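PDB 1YNB: 5'-deoxynucleotidase from Archaeoglobus fulgidus, which probably catalyses the hydrolysis of 2'-deoxyribonucleoside 5'-phosphates to deoxyribonucleosides and phosphate, as a metal-dependent homodimeric enzyme of the HD-domain family. Local coordinates for residues Ser57-Glu62 and Glu117-Asp122. Numbering follows the deposited sequence.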
loop_
_atom_site.group_PDB
_atom_site.type_symbol
_atom_site.label_atom_id
_atom_site.label_comp_id
_atom_site.label_asym_id
_atom_site.label_seq_id
_atom_site.Cartn_x
_atom_site.Cartn_y
_atom_site.Cartn_z
ATOM N N SER A 57 17.091 -6.050 -20.911
ATOM C CA SER A 57 18.027 -5.520 -21.895
ATOM C C SER A 57 19.285 -6.377 -21.914
ATOM O O SER A 57 20.293 -5.992 -22.498
ATOM C CB SER A 57 18.422 -4.086 -21.557
ATOM O OG SER A 57 17.330 -3.204 -21.748
ATOM N N GLY A 58 19.215 -7.518 -21.243
ATOM C CA GLY A 58 20.335 -8.425 -21.177
ATOM C C GLY A 58 21.400 -8.134 -20.133
ATOM O O GLY A 58 22.329 -8.941 -19.998
ATOM N N GLU A 59 21.293 -7.019 -19.400
ATOM C CA GLU A 59 22.294 -6.670 -18.383
ATOM C C GLU A 59 22.276 -7.640 -17.192
ATOM O O GLU A 59 21.346 -8.445 -17.035
ATOM C CB GLU A 59 22.096 -5.217 -17.934
ATOM C CG GLU A 59 22.106 -4.231 -19.115
ATOM C CD GLU A 59 23.302 -3.278 -19.126
ATOM O OE1 GLU A 59 24.323 -3.568 -18.465
ATOM O OE2 GLU A 59 23.229 -2.235 -19.810
ATOM N N SER A 60 23.327 -7.600 -16.379
ATOM C CA SER A 60 23.448 -8.516 -15.242
ATOM C C SER A 60 22.595 -8.099 -14.046
ATOM O O SER A 60 22.198 -6.947 -13.946
ATOM C CB SER A 60 24.902 -8.577 -14.776
ATOM O OG SER A 60 25.269 -7.351 -14.166
ATOM N N VAL A 61 22.329 -9.035 -13.147
ATOM C CA VAL A 61 21.562 -8.719 -11.951
ATOM C C VAL A 61 22.247 -7.573 -11.221
ATOM O O VAL A 61 21.597 -6.615 -10.784
ATOM C CB VAL A 61 21.472 -9.925 -11.022
ATOM C CG1 VAL A 61 20.760 -9.547 -9.749
ATOM C CG2 VAL A 61 20.722 -11.024 -11.705
ATOM N N GLU A 62 23.569 -7.640 -11.113
ATOM C CA GLU A 62 24.286 -6.594 -10.403
ATOM C C GLU A 62 24.031 -5.274 -11.076
ATOM O O GLU A 62 23.881 -4.235 -10.427
ATOM C CB GLU A 62 25.798 -6.883 -10.371
ATOM C CG GLU A 62 26.120 -8.323 -9.981
ATOM C CD GLU A 62 25.710 -9.292 -11.075
ATOM O OE1 GLU A 62 25.008 -10.299 -10.798
ATOM O OE2 GLU A 62 26.097 -9.028 -12.232
ATOM N N GLU A 117 22.034 5.650 -16.317
ATOM C CA GLU A 117 21.124 6.763 -16.435
ATOM C C GLU A 117 20.062 6.553 -17.494
ATOM O O GLU A 117 18.969 7.106 -17.381
ATOM C CB GLU A 117 21.869 8.086 -16.671
ATOM C CG GLU A 117 22.541 8.590 -15.384
ATOM C CD GLU A 117 21.668 8.352 -14.120
ATOM O OE1 GLU A 117 20.602 8.994 -13.955
ATOM O OE2 GLU A 117 22.045 7.508 -13.285
ATOM N N VAL A 118 20.354 5.762 -18.520
ATOM C CA VAL A 118 19.320 5.561 -19.526
ATOM C C VAL A 118 18.197 4.693 -18.987
ATOM O O VAL A 118 17.043 4.931 -19.309
ATOM C CB VAL A 118 19.861 4.957 -20.837
ATOM C CG1 VAL A 118 18.732 4.649 -21.765
ATOM C CG2 VAL A 118 20.758 5.977 -21.524
ATOM N N TYR A 119 18.515 3.699 -18.163
ATOM C CA TYR A 119 17.448 2.873 -17.603
ATOM C C TYR A 119 16.629 3.699 -16.601
ATOM O O TYR A 119 15.416 3.516 -16.488
ATOM C CB TYR A 119 18.002 1.628 -16.901
ATOM C CG TYR A 119 18.715 0.690 -17.844
ATOM C CD1 TYR A 119 18.042 0.118 -18.930
ATOM C CD2 TYR A 119 20.086 0.432 -17.700
ATOM C CE1 TYR A 119 18.711 -0.675 -19.857
ATOM C CE2 TYR A 119 20.766 -0.370 -18.627
ATOM C CZ TYR A 119 20.069 -0.914 -19.706
ATOM O OH TYR A 119 20.728 -1.656 -20.658
ATOM N N VAL A 120 17.292 4.597 -15.882
ATOM C CA VAL A 120 16.607 5.435 -14.909
ATOM C C VAL A 120 15.664 6.373 -15.644
ATOM O O VAL A 120 14.500 6.544 -15.250
ATOM C CB VAL A 120 17.609 6.260 -14.067
ATOM C CG1 VAL A 120 16.857 7.165 -13.062
ATOM C CG2 VAL A 120 18.527 5.303 -13.290
ATOM N N SER A 121 16.163 6.973 -16.719
ATOM C CA SER A 121 15.373 7.914 -17.508
ATOM C C SER A 121 14.125 7.251 -18.092
ATOM O O SER A 121 13.031 7.811 -17.994
ATOM C CB SER A 121 16.218 8.492 -18.656
ATOM O OG SER A 121 15.504 9.523 -19.325
ATOM N N ASP A 122 14.291 6.082 -18.706
ATOM C CA ASP A 122 13.171 5.356 -19.290
ATOM C C ASP A 122 12.194 4.888 -18.189
ATOM O O ASP A 122 10.961 4.907 -18.379
ATOM C CB ASP A 122 13.642 4.113 -20.040
ATOM C CG ASP A 122 13.970 4.381 -21.530
ATOM O OD1 ASP A 122 13.924 5.543 -22.009
ATOM O OD2 ASP A 122 14.266 3.395 -22.209
#
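The phenol ring of Y119 meets the 57-62 turn with its edge: S57 OG lies beside one flank, 3.4 Å from Y119 CE1, and the carboxylate of E59 beside the other, with E59 OE2 close to the ring plane. The carboxylate stands almost upright to the ring, the two planes 83° apart. Y119 OH donates to E59 OE2 over 2.7 Å, and the acceptor uses its anti lone pair. A bend at chi2 (-113°) brings E59 OE2 in beside the hydroxyl, while E59 CG, 3.3 Å from Y119 OH, stands off the ring plane. S57 OG adds only packing here, since its hydrogen bond goes to L53 O. A phenylalanine in place of Y119 would probably keep much of the ring packing but leave E59 OE2 without its phenolic donor. The turn illustrates a Schellman ending: G58, with positive phi, closes helix 39-56 through bonds from its N to L55 O and from E59 N to A54 O, while S60 N-caps helix 61-73. At this surface site of the HD domain, Y119 reaches from helix 117-135 to that interhelical turn, its side chain also touching L53 of helix 39-56 and A67 of helix 61-73.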